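Local atomic coordinates of salicylic acid-binding protein 2 (Nicotiana tabacum, PDB entry 1Y7H), a protein that hydrolyses methyl salicylate to the defence hormone salicylic acid, helping to activate systemic acquired resistance in tobacco. Residues L9-C14 / T35-A40; E73-V78 / Q96-A101; F103-M108 / T208-I213. All coordinates share one frame; numbering follows the deposited sequence.

Contact 1 of 3, residues L9-C14 / T35-A40; sequences LVHGAC and TALDLA
His-11 reaches across to the main chain of Leu-39, whose N-H points at ring nitrogen NE2 (N to NE2 3.1 Å, 155° at the hydrogen) and arrives 13° out of the ring plane. The carbonyl O of Leu-37 sits at the same ring's edge, beside CD2. With CG between the backbone N and the carbonyl carbon (chi1 61°), the imidazole of His-11 leaves the end of strand 6-10 and also gives its ND1 proton to Gly-12 O at 3.0 Å. The dense part of the contact is apolar: Val-10 spreads its two methyls, CG2 against Leu-37 CD2 (3.4 Å) and CG1 against Leu-39 CD1 (3.5 Å), with Leu-62 of helix 60-67 closing over all three side chains. The strand end of the contact is looser. There Leu-9 N bonds to Thr-35 O at 3.0 Å, but the return bond from Leu-37 N to Leu-9 O is weak, and Thr-35, Ala-36 and Asp-38 are partly exposed. The carboxylate of Asp-38 is bonded to the backbone N-H groups of Gly-17 and Thr-44. With one ring nitrogen donating and the other accepting, His-11 is probably neutral and protonated on ND1, a two-ended tie between the loop of salicylate-binding Ala-13 and the chain leaving strand 33-36.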
loop_
_atom_site.group_PDB
_atom_site.type_symbol
_atom_site.label_atom_id
_atom_site.label_comp_id
_atom_site.label_asym_id
_atom_site.label_seq_id
_atom_site.Cartn_x
_atom_site.Cartn_y
_atom_site.Cartn_z
ATOM N N LEU B 9 -4.193 14.062 7.241
ATOM C CA LEU B 9 -2.844 13.518 7.249
ATOM C C LEU B 9 -2.231 13.594 5.866
ATOM O O LEU B 9 -2.830 13.139 4.901
ATOM C CB LEU B 9 -2.900 12.067 7.737
ATOM C CG LEU B 9 -3.768 11.814 8.984
ATOM C CD1 LEU B 9 -3.505 10.401 9.468
ATOM C CD2 LEU B 9 -3.451 12.815 10.093
ATOM N N VAL B 10 -1.044 14.171 5.746
ATOM C CA VAL B 10 -0.441 14.267 4.423
ATOM C C VAL B 10 0.944 13.678 4.428
ATOM O O VAL B 10 1.885 14.246 4.973
ATOM C CB VAL B 10 -0.397 15.725 3.925
ATOM C CG1 VAL B 10 0.234 15.793 2.525
ATOM C CG2 VAL B 10 -1.815 16.287 3.884
ATOM N N HIS B 11 1.045 12.517 3.800
ATOM C CA HIS B 11 2.284 11.780 3.722
ATOM C C HIS B 11 3.405 12.598 3.082
ATOM O O HIS B 11 3.220 13.767 2.733
ATOM C CB HIS B 11 2.033 10.481 2.957
ATOM C CG HIS B 11 1.573 10.694 1.558
ATOM N ND1 HIS B 11 2.445 11.012 0.539
ATOM C CD2 HIS B 11 0.331 10.731 1.019
ATOM C CE1 HIS B 11 1.759 11.246 -0.565
ATOM N NE2 HIS B 11 0.474 11.083 -0.302
ATOM N N GLY B 12 4.573 11.982 2.948
ATOM C CA GLY B 12 5.704 12.670 2.368
ATOM C C GLY B 12 6.096 12.054 1.051
ATOM O O GLY B 12 5.412 11.183 0.532
ATOM N N ALA B 13 7.213 12.488 0.504
ATOM C CA ALA B 13 7.617 11.945 -0.773
ATOM C C ALA B 13 7.780 10.426 -0.783
ATOM O O ALA B 13 8.223 9.811 0.198
ATOM C CB ALA B 13 8.901 12.608 -1.240
ATOM N N CYS B 14 7.404 9.848 -1.921
ATOM C CA CYS B 14 7.522 8.420 -2.177
ATOM C C CYS B 14 6.555 7.569 -1.402
ATOM O O CYS B 14 6.633 6.338 -1.429
ATOM C CB CYS B 14 8.943 7.968 -1.876
ATOM S SG CYS B 14 10.131 8.680 -2.990
ATOM N N THR B 35 -8.324 11.623 7.568
ATOM C CA THR B 35 -8.255 11.461 6.132
ATOM C C THR B 35 -6.798 11.238 5.746
ATOM O O THR B 35 -5.989 12.162 5.783
ATOM C CB THR B 35 -8.841 12.707 5.399
ATOM O OG1 THR B 35 -10.158 12.997 5.903
ATOM C CG2 THR B 35 -8.934 12.448 3.895
ATOM N N ALA B 36 -6.457 9.996 5.419
ATOM C CA ALA B 36 -5.101 9.674 5.003
ATOM C C ALA B 36 -5.088 9.905 3.495
ATOM O O ALA B 36 -5.123 8.957 2.717
ATOM C CB ALA B 36 -4.788 8.218 5.317
ATOM N N LEU B 37 -5.044 11.162 3.075
ATOM C CA LEU B 37 -5.081 11.463 1.646
ATOM C C LEU B 37 -3.938 10.880 0.801
ATOM O O LEU B 37 -2.880 10.504 1.309
ATOM C CB LEU B 37 -5.169 12.979 1.443
ATOM C CG LEU B 37 -3.939 13.824 1.787
ATOM C CD1 LEU B 37 -2.902 13.650 0.698
ATOM C CD2 LEU B 37 -4.332 15.288 1.900
ATOM N N ASP B 38 -4.170 10.822 -0.504
ATOM C CA ASP B 38 -3.205 10.283 -1.460
ATOM C C ASP B 38 -2.862 11.402 -2.432
ATOM O O ASP B 38 -3.587 11.627 -3.399
ATOM C CB ASP B 38 -3.842 9.110 -2.231
ATOM C CG ASP B 38 -3.133 7.780 -2.006
ATOM O OD1 ASP B 38 -2.550 7.591 -0.915
ATOM O OD2 ASP B 38 -3.180 6.917 -2.923
ATOM N N LEU B 39 -1.774 12.111 -2.173
ATOM C CA LEU B 39 -1.366 13.193 -3.063
ATOM C C LEU B 39 -1.166 12.633 -4.484
ATOM O O LEU B 39 -1.145 11.417 -4.683
ATOM C CB LEU B 39 -0.080 13.861 -2.538
ATOM C CG LEU B 39 -0.146 14.605 -1.180
ATOM C CD1 LEU B 39 1.230 15.131 -0.786
ATOM C CD2 LEU B 39 -1.130 15.758 -1.244
ATOM N N ALA B 40 -1.027 13.511 -5.474
ATOM C CA ALA B 40 -0.857 13.055 -6.851
ATOM C C ALA B 40 0.351 12.138 -7.028
ATOM O O ALA B 40 1.370 12.290 -6.353
ATOM C CB ALA B 40 -0.757 14.247 -7.790
#

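Contact 2 of 3, residues E73-V78 / Q96-A101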
loop_
_atom_site.group_PDB
_atom_site.type_symbol
_atom_site.label_atom_id
_atom_site.label_comp_id
_atom_site.label_asym_id
_atom_site.label_seq_id
_atom_site.Cartn_x
_atom_site.Cartn_y
_atom_site.Cartn_z
ATOM N N GLU B 73 -16.427 23.732 9.244
ATOM C CA GLU B 73 -15.713 22.466 9.310
ATOM C C GLU B 73 -14.210 22.710 9.208
ATOM O O GLU B 73 -13.635 22.698 8.118
ATOM C CB GLU B 73 -16.179 21.546 8.184
ATOM C CG GLU B 73 -15.722 20.118 8.354
ATOM C CD GLU B 73 -16.207 19.205 7.236
ATOM O OE1 GLU B 73 -17.431 19.171 6.974
ATOM O OE2 GLU B 73 -15.363 18.514 6.626
ATOM N N LYS B 74 -13.590 22.950 10.363
ATOM C CA LYS B 74 -12.151 23.197 10.472
ATOM C C LYS B 74 -11.398 21.865 10.451
ATOM O O LYS B 74 -12.011 20.800 10.464
ATOM C CB LYS B 74 -11.842 23.927 11.780
ATOM C CG LYS B 74 -12.639 25.204 11.978
ATOM C CD LYS B 74 -12.271 26.275 10.958
ATOM C CE LYS B 74 -13.366 27.348 10.846
ATOM N NZ LYS B 74 -13.670 28.064 12.119
ATOM N N VAL B 75 -10.071 21.920 10.417
ATOM C CA VAL B 75 -9.276 20.701 10.393
ATOM C C VAL B 75 -7.893 20.905 10.989
ATOM O O VAL B 75 -7.408 22.036 11.114
ATOM C CB VAL B 75 -9.075 20.177 8.959
ATOM C CG1 VAL B 75 -10.410 19.999 8.284
ATOM C CG2 VAL B 75 -8.178 21.123 8.171
ATOM N N ILE B 76 -7.262 19.794 11.349
ATOM C CA ILE B 76 -5.923 19.818 11.906
ATOM C C ILE B 76 -5.000 19.209 10.861
ATOM O O ILE B 76 -5.118 18.027 10.519
ATOM C CB ILE B 76 -5.852 19.002 13.202
ATOM C CG1 ILE B 76 -6.877 19.540 14.203
ATOM C CG2 ILE B 76 -4.468 19.103 13.810
ATOM C CD1 ILE B 76 -6.800 18.883 15.574
ATOM N N LEU B 77 -4.102 20.033 10.331
ATOM C CA LEU B 77 -3.152 19.582 9.315
ATOM C C LEU B 77 -1.923 18.921 9.928
ATOM O O LEU B 77 -1.355 19.415 10.891
ATOM C CB LEU B 77 -2.705 20.759 8.448
ATOM C CG LEU B 77 -3.545 21.105 7.221
ATOM C CD1 LEU B 77 -2.892 22.267 6.499
ATOM C CD2 LEU B 77 -3.635 19.893 6.299
ATOM N N VAL B 78 -1.508 17.800 9.358
ATOM C CA VAL B 78 -0.347 17.092 9.868
ATOM C C VAL B 78 0.518 16.700 8.692
ATOM O O VAL B 78 0.184 15.759 7.987
ATOM C CB VAL B 78 -0.760 15.803 10.596
ATOM C CG1 VAL B 78 0.456 15.159 11.234
ATOM C CG2 VAL B 78 -1.818 16.107 11.643
ATOM N N GLN B 96 -7.926 30.266 7.562
ATOM C CA GLN B 96 -8.926 30.184 8.615
ATOM C C GLN B 96 -9.628 28.826 8.667
ATOM O O GLN B 96 -10.335 28.529 9.622
ATOM C CB GLN B 96 -9.963 31.310 8.471
ATOM C CG GLN B 96 -10.988 31.087 7.376
ATOM C CD GLN B 96 -10.673 31.848 6.088
ATOM O OE1 GLN B 96 -10.695 33.093 6.062
ATOM N NE2 GLN B 96 -10.378 31.101 5.008
ATOM N N LYS B 97 -9.424 27.994 7.651
ATOM C CA LYS B 97 -10.062 26.688 7.630
ATOM C C LYS B 97 -9.169 25.651 8.280
ATOM O O LYS B 97 -9.396 24.453 8.133
ATOM C CB LYS B 97 -10.397 26.281 6.187
ATOM C CG LYS B 97 -11.493 27.151 5.557
ATOM C CD LYS B 97 -11.709 26.868 4.067
ATOM C CE LYS B 97 -12.725 25.753 3.833
ATOM N NZ LYS B 97 -12.954 25.483 2.376
ATOM N N ILE B 98 -8.167 26.124 9.017
ATOM C CA ILE B 98 -7.203 25.257 9.699
ATOM C C ILE B 98 -7.039 25.658 11.170
ATOM O O ILE B 98 -6.856 26.835 11.473
ATOM C CB ILE B 98 -5.819 25.344 9.011
ATOM C CG1 ILE B 98 -5.946 24.943 7.538
ATOM C CG2 ILE B 98 -4.824 24.437 9.718
ATOM C CD1 ILE B 98 -4.752 25.355 6.678
ATOM N N TYR B 99 -7.104 24.683 12.075
ATOM C CA TYR B 99 -6.950 24.941 13.501
ATOM C C TYR B 99 -5.497 25.165 13.880
ATOM O O TYR B 99 -5.197 25.969 14.761
ATOM C CB TYR B 99 -7.541 23.788 14.308
ATOM C CG TYR B 99 -8.984 24.021 14.690
ATOM C CD1 TYR B 99 -9.916 22.980 14.670
ATOM C CD2 TYR B 99 -9.415 25.282 15.097
ATOM C CE1 TYR B 99 -11.253 23.186 15.047
ATOM C CE2 TYR B 99 -10.740 25.500 15.476
ATOM C CZ TYR B 99 -11.649 24.450 15.450
ATOM O OH TYR B 99 -12.943 24.687 15.843
ATOM N N ALA B 100 -4.602 24.453 13.201
ATOM C CA ALA B 100 -3.160 24.570 13.413
ATOM C C ALA B 100 -2.448 23.547 12.540
ATOM O O ALA B 100 -2.934 22.428 12.352
ATOM C CB ALA B 100 -2.803 24.342 14.876
ATOM N N ALA B 101 -1.297 23.942 12.006
ATOM C CA ALA B 101 -0.499 23.080 11.143
ATOM C C ALA B 101 0.578 22.345 11.943
ATOM O O ALA B 101 1.347 22.957 12.692
ATOM C CB ALA B 101 0.150 23.917 10.041
#
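Lys-74 lies across the ring of Tyr-99, the two side chains crossing at about a right angle. Its CB makes a CH-pi contact, 3.6 Å from the ring centroid and 21° off the normal, shifted from the centre toward the CE1 side. The next carbon, Lys-74 CG, is still over the ring and nearest to Tyr-99 CZ, at 3.7 Å. A bend at chi2 (-66°) then turns the chain off the tyrosine, and Lys-74 CD comes to the backbone O of Gln-96 at 3.3 Å. CE stays beside that same oxygen, while a second bend at chi4 leaves the ammonium group, Lys-74 NZ, 4.2 Å from Gln-96 O. It is therefore the aliphatic part of the lysine that makes this contact. Deeper in, the backbones begin to pair. Tyr-99 N gives a nearly straight bond to Val-75 O (2.8 Å, 175°), and the same oxygen also receives a CA-H...O contact from Ile-98. One step further along, the bond from Leu-77 N to Ala-100 O is weak, as the chains settle into the parallel bridge of Leu-77 with Ala-101. On the face carrying Leu-77, its CD1 meets CD1 of Ile-98 at 3.6 Å, the side chains crossing at a slant. Lys-97 sends its own NZ elsewhere, to the carbonyl O of Met-66. The segments form the entry to strands 76-80 and 100-104, joined through helix 83-93 as a beta-alpha-beta unit of the alpha/beta hydrolase sheet. That helix covers the Leu-77 and Ala-101 face through Leu-87, Ala-90 and Met-91, while Ile-76 looks to the other side, against Ala-256 of helix 245-258, and strand 6-10 flanks strand 76-80 along its far edge.

Contact 3 of 3, residues F103-M108 / T208-I213; sequences FLAAFM and TEDKGI
Ile-213 and Phe-107 make the main apolar contact. The CD1 methyl of Ile-213 stands over one face of the Phe-107 ring, 3.6 Å from the centroid and 21° off the normal, shifted toward the rim where CZ is nearest at 3.4 Å. The isoleucine holds CG1 anti to its carbonyl carbon (chi1 -57°) and CD1 anti to CA, which carries the methyl out to the ring. Ile-213 CD1 also lies 3.7 Å from Ala-105 O, and the ring of Tyr-122 packs edge-to-face with that of Phe-107. A smaller van der Waals contact brings the CB of Ala-105 to Asp-210 OD2, at 3.4 Å. The setting is that of an alpha/beta hydrolase: segment 103-108 is the end of strand 100-104 and the turn after it, while segment 208-213 lies in the loop after strand 202-207, and this loop carries Asp-210, the acid of the charge relay system. No hydrogen bond crosses between the two segments. In an Asx motif, Asp-210 OD1 accepts from Ile-213 N at 2.8 Å, the donor lying well above the carboxylate plane, and takes a weak bond from Gly-212 N. The other oxygen, OD2, binds ND1 of catalytic His-238. The backbone of Phe-107 bonds to that of Ser-81, the catalytic serine.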
loop_
_atom_site.group_PDB
_atom_site.type_symbol
_atom_site.label_atom_id
_atom_site.label_comp_id
_atom_site.label_asym_id
_atom_site.label_seq_id
_atom_site.Cartn_x
_atom_site.Cartn_y
_atom_site.Cartn_z
ATOM N N PHE B 103 3.935 19.904 11.891
ATOM C CA PHE B 103 5.029 19.399 11.080
ATOM C C PHE B 103 5.821 18.296 11.794
ATOM O O PHE B 103 6.711 18.556 12.621
ATOM C CB PHE B 103 5.939 20.557 10.664
ATOM C CG PHE B 103 5.235 21.608 9.831
ATOM C CD1 PHE B 103 4.561 22.672 10.440
ATOM C CD2 PHE B 103 5.224 21.522 8.433
ATOM C CE1 PHE B 103 3.898 23.635 9.670
ATOM C CE2 PHE B 103 4.565 22.477 7.655
ATOM C CZ PHE B 103 3.898 23.537 8.274
ATOM N N LEU B 104 5.469 17.055 11.460
ATOM C CA LEU B 104 6.117 15.878 12.025
ATOM C C LEU B 104 7.347 15.576 11.186
ATOM O O LEU B 104 7.228 15.127 10.044
ATOM C CB LEU B 104 5.161 14.681 12.000
ATOM C CG LEU B 104 5.714 13.317 12.404
ATOM C CD1 LEU B 104 6.036 13.292 13.877
ATOM C CD2 LEU B 104 4.684 12.260 12.067
ATOM N N ALA B 105 8.520 15.853 11.760
ATOM C CA ALA B 105 9.809 15.624 11.102
ATOM C C ALA B 105 9.743 15.976 9.630
ATOM O O ALA B 105 10.100 15.167 8.773
ATOM C CB ALA B 105 10.224 14.168 11.264
ATOM N N ALA B 106 9.293 17.189 9.337
ATOM C CA ALA B 106 9.152 17.611 7.953
ATOM C C ALA B 106 9.873 18.899 7.628
ATOM O O ALA B 106 10.553 19.481 8.471
ATOM C CB ALA B 106 7.667 17.757 7.609
ATOM N N PHE B 107 9.729 19.330 6.381
ATOM C CA PHE B 107 10.334 20.571 5.937
ATOM C C PHE B 107 9.292 21.650 6.107
ATOM O O PHE B 107 8.324 21.731 5.355
ATOM C CB PHE B 107 10.749 20.475 4.485
ATOM C CG PHE B 107 11.797 19.454 4.233
ATOM C CD1 PHE B 107 11.511 18.333 3.476
ATOM C CD2 PHE B 107 13.084 19.623 4.725
ATOM C CE1 PHE B 107 12.493 17.387 3.187
ATOM C CE2 PHE B 107 14.083 18.683 4.447
ATOM C CZ PHE B 107 13.781 17.560 3.674
HETATM N N MSE B 108 9.492 22.470 7.126
HETATM C CA MSE B 108 8.563 23.536 7.424
HETATM C C MSE B 108 9.060 24.876 6.888
HETATM O O MSE B 108 10.010 25.450 7.413
HETATM C CB MSE B 108 8.354 23.612 8.929
HETATM C CG MSE B 108 7.462 24.737 9.353
HETATM SE SE MSE B 108 7.488 24.912 11.254
HETATM C CE MSE B 108 9.360 25.393 11.457
ATOM N N THR B 208 13.778 12.398 17.289
ATOM C CA THR B 208 15.145 12.273 17.750
ATOM C C THR B 208 15.985 11.308 16.951
ATOM O O THR B 208 17.033 11.680 16.448
ATOM C CB THR B 208 15.190 11.838 19.223
ATOM O OG1 THR B 208 14.571 10.548 19.363
ATOM C CG2 THR B 208 14.447 12.840 20.095
ATOM N N GLU B 209 15.516 10.076 16.798
ATOM C CA GLU B 209 16.306 9.072 16.100
ATOM C C GLU B 209 16.205 9.078 14.586
ATOM O O GLU B 209 16.601 8.113 13.937
ATOM C CB GLU B 209 15.945 7.697 16.648
ATOM C CG GLU B 209 15.780 7.687 18.159
ATOM C CD GLU B 209 17.031 8.158 18.897
ATOM O OE1 GLU B 209 18.129 7.633 18.599
ATOM O OE2 GLU B 209 16.914 9.046 19.779
ATOM N N ASP B 210 15.676 10.170 14.041
ATOM C CA ASP B 210 15.498 10.369 12.601
ATOM C C ASP B 210 16.875 10.442 11.959
ATOM O O ASP B 210 17.799 11.043 12.514
ATOM C CB ASP B 210 14.766 11.698 12.358
ATOM C CG ASP B 210 14.176 11.821 10.953
ATOM O OD1 ASP B 210 14.868 11.545 9.939
ATOM O OD2 ASP B 210 12.996 12.231 10.870
ATOM N N LYS B 211 17.011 9.839 10.788
ATOM C CA LYS B 211 18.278 9.861 10.073
ATOM C C LYS B 211 18.097 10.506 8.710
ATOM O O LYS B 211 19.067 10.865 8.052
ATOM C CB LYS B 211 18.831 8.442 9.898
ATOM C CG LYS B 211 19.261 7.762 11.181
ATOM C CD LYS B 211 20.242 6.655 10.884
ATOM C CE LYS B 211 20.686 5.959 12.157
ATOM N NZ LYS B 211 21.058 6.937 13.216
ATOM N N GLY B 212 16.851 10.630 8.276
ATOM C CA GLY B 212 16.606 11.244 6.989
ATOM C C GLY B 212 16.791 12.729 7.164
ATOM O O GLY B 212 17.559 13.370 6.448
ATOM N N ILE B 213 16.057 13.269 8.128
ATOM C CA ILE B 213 16.133 14.671 8.463
ATOM C C ILE B 213 16.540 14.666 9.928
ATOM O O ILE B 213 15.687 14.678 10.808
ATOM C CB ILE B 213 14.771 15.368 8.293
ATOM C CG1 ILE B 213 14.256 15.187 6.861
ATOM C CG2 ILE B 213 14.913 16.859 8.589
ATOM C CD1 ILE B 213 12.966 15.969 6.557
#

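All three contacts reach one parallel sheet, which runs 33-36, 6-10, 76-80, 100-104, 202-207 and 229-233 from edge to edge. Contact 1 pairs the first two of these strands, contact 2 the third and fourth, and they touch where Val-10 N meets Val-78 O at 3.0 Å, probably a hydrogen bond. Contacts 2 and 3 share strand 100-104, one at its start and the other at its end and in the turn after it, with centres 21 Å apart. Contacts 1 and 3 come no nearer than about 7 Å between nearest atoms, yet both approach the catalytic centre: contact 3 holds Asp-210, and the His-11 side chain lies about 8 Å from that of Ser-81.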